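Side-chain contacts in putative amidohydrolase (Unidentified, PDB 3MKV), which probably hydrolyses dipeptides ending in proline, as a zinc-dependent prolidase of the amidohydrolase superfamily: residues 104-109 with 249-254; 233-236 with 240-243; 270-275 with 360-365; 323-328 with 333-338. All coordinates share one frame; numbering follows the deposited sequence.

From the N terminus, strand 102-107 comes first, and its Arg-106 closes the longest loop here when it reaches strand 251-254 in interaction 1. Inside that loop lies interaction 2, the short return of helix 238-246 onto strand 232-235. Interaction 3 opens after interaction 1 has closed: strand 272-274 meets the C-terminal end of helix 348-362, and interaction 4, a local turn-back between 323-328 and 333-338, is nested inside its loop. Strands 232-235, 251-254 and 272-274 lie side by side in that order in one parallel sheet, which interactions 1, 2 and 3 share. Interactions 1 and 2 also meet at one zinc ion; interaction 4 carries a ligand of the other.

Interaction 1: residues 104-109 with 249-254; sequences TVRDAG and VRTIEH. With ZN (zinc ion), chain J; SO4 (sulfate ion), chain L.
A buried salt bridge crosses the inside of the barrel here, running from Arg-106 on strand 102-107 to Glu-253 and Thr-251 on strand 251-254. The strands are not neighbours, and the arginine spans the gap with a side chain whose CG lies anti to the backbone N (chi1 -168°) and which bends only at chi3. Its two terminal nitrogens divide the work. NH1 donates to Thr-251 OG1 at 3.0 Å, close to the guanidinium plane, with an N-H...O angle of 158°. NH2 meets Glu-253 OE2 at 2.8 Å on the syn side of the carboxylate but well out of its plane; the bond is bent and the two flat groups are turned 63° apart. Thr-251 OG1 donates a hydrogen bond to Glu-253 OE2, also at 2.8 Å, so this one oxygen accepts twice, both donors coming from the same face of its plane. In the TIM barrel of the amidohydrolase family, the C-terminal ends of the strands carry metal ligands, and the residue after Glu-253 is one: His-254 NE2 binds a zinc ion at 2.4 Å. Glu-253 OE1 accepts from ND1 of His-65, a ligand of the other zinc, which makes the glutamate a second-shell residue. Arg-106 has further partners in Leu-64 O, through NE, and Tyr-230 OH, through NH1. Just before the strand Arg-250 faces a different anion, a sulfate probably taken from the crystallisation liquor; NH2 donates to its O1 at 2.7 Å, and NE reaches O4 at 3.1 Å.

Interaction 2: residues 233-236 with 240-243; sequences AHAY and AIAR. With ZN (zinc ion), chain J; SO4 (sulfate ion), chain K.
Tyr-236 OH donates to O2 of a bound sulfate at 2.7 Å, the shortest sound polar bond here, and is also hydrogen-bonded to Tyr-280 OH; through its backbone Tyr-236 touches Ile-241 as well. The two segments are the first strand and the helix of the beta-alpha-beta unit 232-235, 238-246, 251-254, part of the TIM barrel, and the helix turns back at once to cover the strand end. What joins them is apolar. Ala-235 CB points at the helix, 4.4 Å from Ala-240 CB and 4.0 Å from Ile-241 CG1. With CG1 anti to its own carbonyl carbon (chi1 -64°), Ile-241 brings that branch back to the strand. Ile-241 also packs on Thr-262 and Val-266 of helix 260-269.

Successive residues of the strand end face different ways. While Ala-235 looks to the helix, the neighbouring His-234 turns its ring to the metal centre, where ND1 binds a zinc ion at 2.4 Å; His-254 holds the same ion. His-234 NE2 bonds to Gly-198 O, and zinc on ND1 and Gly-198 O on NE2 together hold the ring's rotation. The sulfate, probably from the crystallisation liquor, lies at the ring edges of both His-234 and Tyr-236 and is also held by His-142 and the backbone N of Val-200 and Ala-201. On the helix side, the CD1 methyl of Ile-241 ends 3.4 Å from Tyr-236 O.

Interaction 3: residues 270-275 with 360-365; sequences GAYVVP and AEVLGM. With SO4 (sulfate ion), chain L.
Tyr-272 lays its ring against Val-362, joining barrel strand 272-274 to the C-terminal end of helix 348-362 in this TIM-barrel fold. From CB, already 4.2 Å from Val-362 CG2, the side chain leaves with CG anti to the carbonyl carbon (chi1 -51°), which brings the ring against the valine. The same methyl then sits over one face: CD1 is its nearest ring atom at 3.6 Å, and it stands 3.9 Å from the ring centroid, 23° off the normal, a CH-pi contact displaced toward the CG-CD1 side. Lys-320 makes a cation-pi contact with this ring as well.

Farther out, CE2 and CZ pass close to a sulfate ion, probably from the crystallisation liquor. At the tip, OH lies 2.8 Å from O1 and 2.9 Å from O3 of that sulfate. Arg-250, which shares this ion, donates from NH1 to Val-362 O, tying the sulfate to the helix end. There the chain leaves the helix through a Schellman motif at Gly-364, with Met-365 N bonded back to Ala-360 O. Glu-361 reaches across with its chain extended beyond CG, and its OE2 stops 3.4 Å from Tyr-272 OH.

Interaction 4: residues 323-328 with 333-338; sequences FGTDLL and RLQSDE. With ZN (zinc ion), chain I.
Thr-325 and Leu-327 together make the tight part of the contact where this loop of the barrel folds back on itself. The CG2 methyl of the threonine lies 3.4 Å from Gln-335 CG, the two side chains crossing at a slant, and Leu-327 CD1 comes within 3.2 Å of Gln-335 N. On the other flank the ring of Phe-323 slides past Glu-338, with CE1 3.6 Å from Glu-338 CG and the ring nearly perpendicular to the carboxylate plane (84°). The looser side is at Leu-334, which is partly exposed, with Leu-327 CD1 4.1 Å from Leu-334 CB. A type I beta turn runs from Leu-334 to Asp-337.

This is the loop that brings Asp-326 to the metal centre of the TIM barrel: its OD1 binds, at 2.4 Å, the zinc ion held also by His-65, His-67 and the carboxylated Lys-193. Just before it, Thr-325 OG1 and Gln-335 NE2 both bond to Asp-63 OD2, and Gln-335 OE1 accepts from Arg-100. Glu-338 bends at chi2 (77°) to place OE1 2.6 Å from a water that donates to it and accepts from Gly-324 N. The carboxylate of Glu-338 also accepts from the backbone N-H groups of Leu-277 and Val-278 at the start of helix 277-286, whose dipole would probably help keep the buried acid ionised.

Interaction 1: residues 104-109 with 249-254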
loop_
_atom_site.group_PDB
_atom_site.type_symbol
_atom_site.label_atom_id
_atom_site.label_comp_id
_atom_site.label_asym_id
_atom_site.label_seq_id
_atom_site.Cartn_x
_atom_site.Cartn_y
_atom_site.Cartn_z
ATOM N N THR A 104 -22.331 20.343 -33.638
ATOM C CA THR A 104 -22.110 20.177 -32.208
ATOM C C THR A 104 -22.547 18.777 -31.802
ATOM O O THR A 104 -23.528 18.247 -32.334
ATOM C CB THR A 104 -22.886 21.207 -31.356
ATOM O OG1 THR A 104 -22.431 22.531 -31.651
ATOM C CG2 THR A 104 -22.667 20.938 -29.869
ATOM N N VAL A 105 -21.806 18.172 -30.877
ATOM C CA VAL A 105 -22.255 16.934 -30.253
ATOM C C VAL A 105 -22.044 16.930 -28.740
ATOM O O VAL A 105 -21.126 17.575 -28.218
ATOM C CB VAL A 105 -21.578 15.706 -30.865
ATOM C CG1 VAL A 105 -22.042 15.508 -32.318
ATOM C CG2 VAL A 105 -20.041 15.833 -30.757
ATOM N N ARG A 106 -22.911 16.208 -28.038
ATOM C CA ARG A 106 -22.699 15.960 -26.622
ATOM C C ARG A 106 -22.205 14.539 -26.490
ATOM O O ARG A 106 -22.901 13.586 -26.860
ATOM C CB ARG A 106 -23.981 16.155 -25.813
ATOM C CG ARG A 106 -23.760 16.182 -24.307
ATOM C CD ARG A 106 -25.066 16.364 -23.572
ATOM N NE ARG A 106 -25.968 15.237 -23.801
ATOM C CZ ARG A 106 -27.054 15.002 -23.079
ATOM N NH1 ARG A 106 -27.355 15.810 -22.075
ATOM N NH2 ARG A 106 -27.831 13.962 -23.352
ATOM N N ASP A 107 -20.985 14.397 -25.986
ATOM C CA ASP A 107 -20.429 13.073 -25.799
ATOM C C ASP A 107 -20.862 12.526 -24.443
ATOM O O ASP A 107 -20.691 13.176 -23.407
ATOM C CB ASP A 107 -18.908 13.070 -25.956
ATOM C CG ASP A 107 -18.325 11.680 -25.831
ATOM O OD1 ASP A 107 -18.240 11.165 -24.697
ATOM O OD2 ASP A 107 -17.960 11.093 -26.864
ATOM N N ALA A 108 -21.438 11.329 -24.469
ATOM C CA ALA A 108 -22.108 10.772 -23.313
ATOM C C ALA A 108 -21.190 9.904 -22.452
ATOM O O ALA A 108 -21.625 9.333 -21.461
ATOM C CB ALA A 108 -23.337 9.987 -23.762
ATOM N N GLY A 109 -19.918 9.812 -22.822
ATOM C CA GLY A 109 -18.973 9.047 -22.039
ATOM C C GLY A 109 -17.762 8.626 -22.842
ATOM O O GLY A 109 -17.889 8.003 -23.908
ATOM N N VAL A 249 -31.877 14.552 -11.776
ATOM C CA VAL A 249 -31.249 14.370 -13.080
ATOM C C VAL A 249 -31.964 15.203 -14.153
ATOM O O VAL A 249 -33.189 15.191 -14.220
ATOM C CB VAL A 249 -31.286 12.894 -13.467
ATOM C CG1 VAL A 249 -30.875 12.701 -14.900
ATOM C CG2 VAL A 249 -30.390 12.091 -12.548
ATOM N N ARG A 250 -31.207 15.912 -14.994
ATOM C CA ARG A 250 -31.799 16.820 -15.998
ATOM C C ARG A 250 -32.164 16.185 -17.356
ATOM O O ARG A 250 -33.235 16.457 -17.907
ATOM C CB ARG A 250 -30.909 18.039 -16.215
ATOM C CG ARG A 250 -31.487 19.089 -17.165
ATOM C CD ARG A 250 -30.962 20.489 -16.801
ATOM N NE ARG A 250 -31.158 21.440 -17.895
ATOM C CZ ARG A 250 -30.513 21.382 -19.058
ATOM N NH1 ARG A 250 -29.638 20.416 -19.274
ATOM N NH2 ARG A 250 -30.763 22.273 -20.012
ATOM N N THR A 251 -31.281 15.364 -17.915
ATOM C CA THR A 251 -31.657 14.656 -19.132
ATOM C C THR A 251 -31.595 13.157 -18.926
ATOM O O THR A 251 -30.722 12.655 -18.218
ATOM C CB THR A 251 -30.857 15.114 -20.420
ATOM O OG1 THR A 251 -29.528 14.574 -20.427
ATOM C CG2 THR A 251 -30.791 16.631 -20.503
ATOM N N ILE A 252 -32.550 12.462 -19.536
ATOM C CA ILE A 252 -32.631 11.015 -19.481
ATOM C C ILE A 252 -32.291 10.432 -20.840
ATOM O O ILE A 252 -32.718 10.945 -21.875
ATOM C CB ILE A 252 -34.044 10.560 -19.130
ATOM C CG1 ILE A 252 -34.445 11.050 -17.727
ATOM C CG2 ILE A 252 -34.151 9.053 -19.269
ATOM C CD1 ILE A 252 -33.716 10.346 -16.583
ATOM N N GLU A 253 -31.520 9.358 -20.839
ATOM C CA GLU A 253 -30.971 8.834 -22.071
ATOM C C GLU A 253 -31.654 7.522 -22.440
ATOM O O GLU A 253 -31.735 6.598 -21.623
ATOM C CB GLU A 253 -29.453 8.648 -21.957
ATOM C CG GLU A 253 -28.697 9.886 -21.482
ATOM C CD GLU A 253 -28.897 11.107 -22.371
ATOM O OE1 GLU A 253 -28.529 11.047 -23.569
ATOM O OE2 GLU A 253 -29.407 12.135 -21.859
ATOM N N HIS A 254 -32.142 7.459 -23.676
ATOM C CA HIS A 254 -32.825 6.281 -24.188
ATOM C C HIS A 254 -34.290 6.319 -23.773
ATOM O O HIS A 254 -35.151 6.723 -24.564
ATOM C CB HIS A 254 -32.139 5.003 -23.708
ATOM C CG HIS A 254 -30.661 4.986 -23.953
ATOM N ND1 HIS A 254 -30.108 5.195 -25.200
ATOM C CD2 HIS A 254 -29.620 4.774 -23.113
ATOM C CE1 HIS A 254 -28.791 5.115 -25.117
ATOM N NE2 HIS A 254 -28.469 4.860 -23.861
HETATM ZN ZN ZN J . -26.394 4.579 -22.602
HETATM S S SO4 L . -33.910 24.005 -18.409
HETATM O O1 SO4 L . -32.975 23.710 -19.491
HETATM O O2 SO4 L . -34.078 25.442 -18.287
HETATM O O3 SO4 L . -35.190 23.379 -18.710
HETATM O O4 SO4 L . -33.385 23.492 -17.145
#

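Interaction 2: residues 233-236 with 240-243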
loop_
_atom_site.group_PDB
_atom_site.type_symbol
_atom_site.label_atom_id
_atom_site.label_comp_id
_atom_site.label_asym_id
_atom_site.label_seq_id
_atom_site.Cartn_x
_atom_site.Cartn_y
_atom_site.Cartn_z
ATOM N N ALA A 233 -28.465 10.834 -17.425
ATOM C CA ALA A 233 -28.493 9.504 -16.856
ATOM C C ALA A 233 -29.067 8.514 -17.825
ATOM O O ALA A 233 -30.140 8.727 -18.369
ATOM C CB ALA A 233 -29.301 9.495 -15.578
ATOM N N HIS A 234 -28.336 7.430 -18.037
ATOM C CA HIS A 234 -28.795 6.319 -18.850
ATOM C C HIS A 234 -29.818 5.545 -18.002
ATOM O O HIS A 234 -29.524 5.157 -16.868
ATOM C CB HIS A 234 -27.566 5.488 -19.250
ATOM C CG HIS A 234 -27.843 4.048 -19.563
ATOM N ND1 HIS A 234 -27.587 3.496 -20.799
ATOM C CD2 HIS A 234 -28.290 3.035 -18.786
ATOM C CE1 HIS A 234 -27.890 2.210 -20.780
ATOM N NE2 HIS A 234 -28.324 1.906 -19.571
ATOM N N ALA A 235 -31.028 5.374 -18.535
ATOM C CA ALA A 235 -32.131 4.707 -17.819
ATOM C C ALA A 235 -33.198 4.199 -18.790
ATOM O O ALA A 235 -33.634 4.935 -19.672
ATOM C CB ALA A 235 -32.759 5.656 -16.797
ATOM N N TYR A 236 -33.629 2.953 -18.623
ATOM C CA TYR A 236 -34.619 2.356 -19.532
ATOM C C TYR A 236 -36.058 2.260 -18.995
ATOM O O TYR A 236 -37.003 2.648 -19.688
ATOM C CB TYR A 236 -34.157 0.978 -19.998
ATOM C CG TYR A 236 -33.052 1.005 -21.029
ATOM C CD1 TYR A 236 -33.192 1.731 -22.206
ATOM C CD2 TYR A 236 -31.882 0.278 -20.842
ATOM C CE1 TYR A 236 -32.191 1.754 -23.155
ATOM C CE2 TYR A 236 -30.870 0.296 -21.788
ATOM C CZ TYR A 236 -31.028 1.037 -22.943
ATOM O OH TYR A 236 -30.026 1.061 -23.893
ATOM N N ALA A 240 -36.711 3.142 -12.993
ATOM C CA ALA A 240 -35.377 3.734 -13.062
ATOM C C ALA A 240 -35.399 5.174 -13.584
ATOM O O ALA A 240 -34.715 6.056 -13.064
ATOM C CB ALA A 240 -34.470 2.865 -13.907
ATOM N N ILE A 241 -36.201 5.416 -14.608
ATOM C CA ILE A 241 -36.399 6.766 -15.088
ATOM C C ILE A 241 -36.963 7.673 -13.995
ATOM O O ILE A 241 -36.464 8.773 -13.761
ATOM C CB ILE A 241 -37.348 6.770 -16.269
ATOM C CG1 ILE A 241 -36.726 5.992 -17.439
ATOM C CG2 ILE A 241 -37.702 8.200 -16.641
ATOM C CD1 ILE A 241 -37.665 5.769 -18.618
ATOM N N ALA A 242 -37.999 7.196 -13.316
ATOM C CA ALA A 242 -38.684 7.985 -12.298
ATOM C C ALA A 242 -37.784 8.405 -11.130
ATOM O O ALA A 242 -37.822 9.558 -10.690
ATOM C CB ALA A 242 -39.921 7.223 -11.785
ATOM N N ARG A 243 -36.984 7.473 -10.614
ATOM C CA ARG A 243 -36.167 7.767 -9.429
ATOM C C ARG A 243 -35.057 8.757 -9.764
ATOM O O ARG A 243 -34.739 9.658 -8.976
ATOM C CB ARG A 243 -35.591 6.486 -8.819
ATOM C CG ARG A 243 -34.922 5.571 -9.825
ATOM C CD ARG A 243 -34.711 4.168 -9.258
ATOM N NE ARG A 243 -34.022 4.196 -7.970
ATOM C CZ ARG A 243 -32.704 4.077 -7.809
ATOM N NH1 ARG A 243 -31.897 3.924 -8.859
ATOM N NH2 ARG A 243 -32.192 4.112 -6.586
HETATM ZN ZN ZN J . -26.394 4.579 -22.602
HETATM S S SO4 K . -26.706 0.266 -24.158
HETATM O O1 SO4 K . -27.295 0.410 -25.492
HETATM O O2 SO4 K . -27.739 -0.155 -23.214
HETATM O O3 SO4 K . -25.653 -0.749 -24.195
HETATM O O4 SO4 K . -26.156 1.553 -23.732
#

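Interaction 3: residues 270-275 with 360-365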
loop_
_atom_site.group_PDB
_atom_site.type_symbol
_atom_site.label_atom_id
_atom_site.label_comp_id
_atom_site.label_asym_id
_atom_site.label_seq_id
_atom_site.Cartn_x
_atom_site.Cartn_y
_atom_site.Cartn_z
ATOM N N GLY A 270 -39.811 19.113 -16.013
ATOM C CA GLY A 270 -39.071 19.958 -16.933
ATOM C C GLY A 270 -37.824 19.263 -17.437
ATOM O O GLY A 270 -36.941 19.895 -18.026
ATOM N N ALA A 271 -37.755 17.955 -17.206
ATOM C CA ALA A 271 -36.625 17.151 -17.655
ATOM C C ALA A 271 -36.724 16.838 -19.153
ATOM O O ALA A 271 -37.798 16.913 -19.738
ATOM C CB ALA A 271 -36.538 15.857 -16.834
ATOM N N TYR A 272 -35.599 16.471 -19.763
ATOM C CA TYR A 272 -35.578 16.077 -21.170
ATOM C C TYR A 272 -35.244 14.612 -21.339
ATOM O O TYR A 272 -34.510 14.033 -20.530
ATOM C CB TYR A 272 -34.533 16.863 -21.948
ATOM C CG TYR A 272 -34.577 18.363 -21.786
ATOM C CD1 TYR A 272 -35.046 19.171 -22.808
ATOM C CD2 TYR A 272 -34.100 18.969 -20.635
ATOM C CE1 TYR A 272 -35.065 20.551 -22.677
ATOM C CE2 TYR A 272 -34.112 20.339 -20.492
ATOM C CZ TYR A 272 -34.603 21.128 -21.517
ATOM O OH TYR A 272 -34.628 22.501 -21.386
ATOM N N VAL A 273 -35.775 14.016 -22.403
ATOM C CA VAL A 273 -35.357 12.674 -22.802
ATOM C C VAL A 273 -34.637 12.685 -24.146
ATOM O O VAL A 273 -34.951 13.477 -25.032
ATOM C CB VAL A 273 -36.534 11.661 -22.846
ATOM C CG1 VAL A 273 -36.006 10.278 -23.171
ATOM C CG2 VAL A 273 -37.257 11.634 -21.502
ATOM N N VAL A 274 -33.654 11.805 -24.279
ATOM C CA VAL A 274 -32.892 11.682 -25.514
ATOM C C VAL A 274 -32.913 10.233 -25.982
ATOM O O VAL A 274 -32.105 9.409 -25.531
ATOM C CB VAL A 274 -31.419 12.113 -25.340
ATOM C CG1 VAL A 274 -30.717 12.066 -26.683
ATOM C CG2 VAL A 274 -31.329 13.509 -24.720
ATOM N N PRO A 275 -33.843 9.921 -26.894
ATOM C CA PRO A 275 -33.983 8.595 -27.478
ATOM C C PRO A 275 -32.808 8.340 -28.397
ATOM O O PRO A 275 -32.304 9.276 -29.016
ATOM C CB PRO A 275 -35.278 8.707 -28.309
ATOM C CG PRO A 275 -35.963 9.972 -27.818
ATOM C CD PRO A 275 -34.838 10.871 -27.420
ATOM N N ALA A 360 -30.223 22.399 -28.385
ATOM C CA ALA A 360 -29.531 23.605 -27.943
ATOM C C ALA A 360 -29.979 23.990 -26.534
ATOM O O ALA A 360 -29.205 24.510 -25.726
ATOM C CB ALA A 360 -29.792 24.739 -28.909
ATOM N N GLU A 361 -31.245 23.723 -26.247
ATOM C CA GLU A 361 -31.805 24.034 -24.952
ATOM C C GLU A 361 -31.133 23.140 -23.912
ATOM O O GLU A 361 -30.695 23.605 -22.856
ATOM C CB GLU A 361 -33.313 23.797 -24.978
ATOM C CG GLU A 361 -34.127 24.868 -24.269
ATOM C CD GLU A 361 -35.613 24.517 -24.175
ATOM O OE1 GLU A 361 -36.127 23.823 -25.089
ATOM O OE2 GLU A 361 -36.261 24.937 -23.185
ATOM N N VAL A 362 -31.052 21.850 -24.226
ATOM C CA VAL A 362 -30.363 20.892 -23.373
ATOM C C VAL A 362 -28.941 21.327 -23.003
ATOM O O VAL A 362 -28.448 20.996 -21.924
ATOM C CB VAL A 362 -30.291 19.506 -24.033
ATOM C CG1 VAL A 362 -29.387 18.579 -23.222
ATOM C CG2 VAL A 362 -31.691 18.919 -24.192
ATOM N N LEU A 363 -28.292 22.067 -23.897
ATOM C CA LEU A 363 -26.895 22.447 -23.721
ATOM C C LEU A 363 -26.748 23.805 -23.063
ATOM O O LEU A 363 -25.628 24.269 -22.836
ATOM C CB LEU A 363 -26.174 22.486 -25.077
ATOM C CG LEU A 363 -26.143 21.218 -25.931
ATOM C CD1 LEU A 363 -25.601 21.519 -27.314
ATOM C CD2 LEU A 363 -25.301 20.146 -25.273
ATOM N N GLY A 364 -27.874 24.447 -22.771
ATOM C CA GLY A 364 -27.869 25.787 -22.195
ATOM C C GLY A 364 -27.394 26.800 -23.219
ATOM O O GLY A 364 -26.752 27.797 -22.877
ATOM N N MET A 365 -27.707 26.528 -24.485
ATOM C CA MET A 365 -27.241 27.353 -25.591
ATOM C C MET A 365 -28.391 27.923 -26.426
ATOM O O MET A 365 -28.234 28.152 -27.628
ATOM C CB MET A 365 -26.252 26.576 -26.481
ATOM C CG MET A 365 -24.927 26.203 -25.801
ATOM S SD MET A 365 -23.795 27.607 -25.562
ATOM C CE MET A 365 -22.973 27.126 -24.061
HETATM S S SO4 L . -33.910 24.005 -18.409
HETATM O O1 SO4 L . -32.975 23.710 -19.491
HETATM O O2 SO4 L . -34.078 25.442 -18.287
HETATM O O3 SO4 L . -35.190 23.379 -18.710
HETATM O O4 SO4 L . -33.385 23.492 -17.145
#

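Interaction 4: residues 323-328 with 333-338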
loop_
_atom_site.group_PDB
_atom_site.type_symbol
_atom_site.label_atom_id
_atom_site.label_comp_id
_atom_site.label_asym_id
_atom_site.label_seq_id
_atom_site.Cartn_x
_atom_site.Cartn_y
_atom_site.Cartn_z
ATOM N N PHE A 323 -32.178 15.033 -29.723
ATOM C CA PHE A 323 -31.754 14.102 -30.765
ATOM C C PHE A 323 -30.482 13.370 -30.331
ATOM O O PHE A 323 -29.523 13.988 -29.856
ATOM C CB PHE A 323 -31.542 14.874 -32.071
ATOM C CG PHE A 323 -31.036 14.040 -33.217
ATOM C CD1 PHE A 323 -31.895 13.624 -34.223
ATOM C CD2 PHE A 323 -29.690 13.711 -33.316
ATOM C CE1 PHE A 323 -31.425 12.870 -35.302
ATOM C CE2 PHE A 323 -29.216 12.959 -34.390
ATOM C CZ PHE A 323 -30.089 12.539 -35.381
ATOM N N GLY A 324 -30.481 12.050 -30.470
ATOM C CA GLY A 324 -29.311 11.272 -30.120
ATOM C C GLY A 324 -29.210 9.999 -30.924
ATOM O O GLY A 324 -30.202 9.530 -31.483
ATOM N N THR A 325 -28.013 9.422 -30.960
ATOM C CA THR A 325 -27.763 8.252 -31.787
ATOM C C THR A 325 -27.161 7.075 -31.010
ATOM O O THR A 325 -27.651 5.945 -31.126
ATOM C CB THR A 325 -26.896 8.609 -33.040
ATOM O OG1 THR A 325 -25.645 9.175 -32.628
ATOM C CG2 THR A 325 -27.631 9.615 -33.952
ATOM N N ASP A 326 -26.098 7.335 -30.244
ATOM C CA ASP A 326 -25.459 6.314 -29.393
ATOM C C ASP A 326 -24.918 5.112 -30.171
ATOM O O ASP A 326 -25.102 3.966 -29.758
ATOM C CB ASP A 326 -26.430 5.826 -28.306
ATOM C CG ASP A 326 -25.738 5.025 -27.208
ATOM O OD1 ASP A 326 -24.515 5.201 -27.008
ATOM O OD2 ASP A 326 -26.418 4.215 -26.538
ATOM N N LEU A 327 -24.236 5.369 -31.280
ATOM C CA LEU A 327 -23.722 4.296 -32.134
ATOM C C LEU A 327 -22.280 3.882 -31.798
ATOM O O LEU A 327 -21.503 4.680 -31.263
ATOM C CB LEU A 327 -23.834 4.709 -33.608
ATOM C CG LEU A 327 -25.260 4.813 -34.176
ATOM C CD1 LEU A 327 -25.333 5.727 -35.385
ATOM C CD2 LEU A 327 -25.836 3.436 -34.512
ATOM N N LEU A 328 -21.921 2.646 -32.149
ATOM C CA LEU A 328 -20.610 2.079 -31.819
ATOM C C LEU A 328 -19.861 1.598 -33.053
ATOM O O LEU A 328 -20.466 1.203 -34.041
ATOM C CB LEU A 328 -20.761 0.898 -30.850
ATOM C CG LEU A 328 -21.716 1.056 -29.659
ATOM C CD1 LEU A 328 -21.906 -0.264 -28.943
ATOM C CD2 LEU A 328 -21.234 2.132 -28.682
ATOM N N ARG A 333 -21.409 5.003 -38.650
ATOM C CA ARG A 333 -21.668 5.599 -39.960
ATOM C C ARG A 333 -23.161 5.886 -40.192
ATOM O O ARG A 333 -23.520 6.639 -41.108
ATOM C CB ARG A 333 -21.150 4.696 -41.069
ATOM C CG ARG A 333 -22.253 3.969 -41.805
ATOM C CD ARG A 333 -22.433 2.553 -41.322
ATOM N NE ARG A 333 -21.721 1.614 -42.180
ATOM C CZ ARG A 333 -22.106 0.359 -42.400
ATOM N NH1 ARG A 333 -23.211 -0.115 -41.833
ATOM N NH2 ARG A 333 -21.387 -0.421 -43.199
ATOM N N LEU A 334 -24.008 5.296 -39.343
ATOM C CA LEU A 334 -25.463 5.306 -39.514
ATOM C C LEU A 334 -26.156 6.465 -38.811
ATOM O O LEU A 334 -27.374 6.609 -38.885
ATOM C CB LEU A 334 -26.070 3.978 -39.028
ATOM C CG LEU A 334 -25.720 2.733 -39.851
ATOM C CD1 LEU A 334 -25.967 1.462 -39.059
ATOM C CD2 LEU A 334 -26.504 2.710 -41.169
ATOM N N GLN A 335 -25.378 7.290 -38.132
ATOM C CA GLN A 335 -25.922 8.427 -37.397
ATOM C C GLN A 335 -27.137 9.104 -38.062
ATOM O O GLN A 335 -28.187 9.265 -37.441
ATOM C CB GLN A 335 -24.811 9.449 -37.171
ATOM C CG GLN A 335 -25.113 10.500 -36.136
ATOM C CD GLN A 335 -23.906 11.379 -35.897
ATOM O OE1 GLN A 335 -23.036 11.492 -36.759
ATOM N NE2 GLN A 335 -23.837 12.000 -34.723
ATOM N N SER A 336 -27.000 9.516 -39.316
ATOM C CA SER A 336 -28.081 10.259 -39.970
ATOM C C SER A 336 -29.397 9.477 -40.121
ATOM O O SER A 336 -30.448 10.066 -40.364
ATOM C CB SER A 336 -27.629 10.776 -41.324
ATOM O OG SER A 336 -26.516 11.617 -41.163
ATOM N N ASP A 337 -29.347 8.161 -39.967
ATOM C CA ASP A 337 -30.564 7.368 -40.085
ATOM C C ASP A 337 -31.541 7.617 -38.947
ATOM O O ASP A 337 -32.686 7.179 -39.008
ATOM C CB ASP A 337 -30.244 5.882 -40.174
ATOM C CG ASP A 337 -29.827 5.468 -41.559
ATOM O OD1 ASP A 337 -29.058 6.213 -42.206
ATOM O OD2 ASP A 337 -30.277 4.396 -42.007
ATOM N N GLU A 338 -31.094 8.311 -37.904
ATOM C CA GLU A 338 -31.980 8.568 -36.774
ATOM C C GLU A 338 -33.079 9.552 -37.174
ATOM O O GLU A 338 -34.112 9.635 -36.514
ATOM C CB GLU A 338 -31.198 9.062 -35.548
ATOM C CG GLU A 338 -32.053 9.418 -34.320
ATOM C CD GLU A 338 -32.538 8.198 -33.534
ATOM O OE1 GLU A 338 -33.245 8.395 -32.512
ATOM O OE2 GLU A 338 -32.216 7.052 -33.935
HETATM ZN ZN ZN I . -24.266 5.937 -24.748
HETATM O O HOH W 1 -33.340 10.528 -30.986
#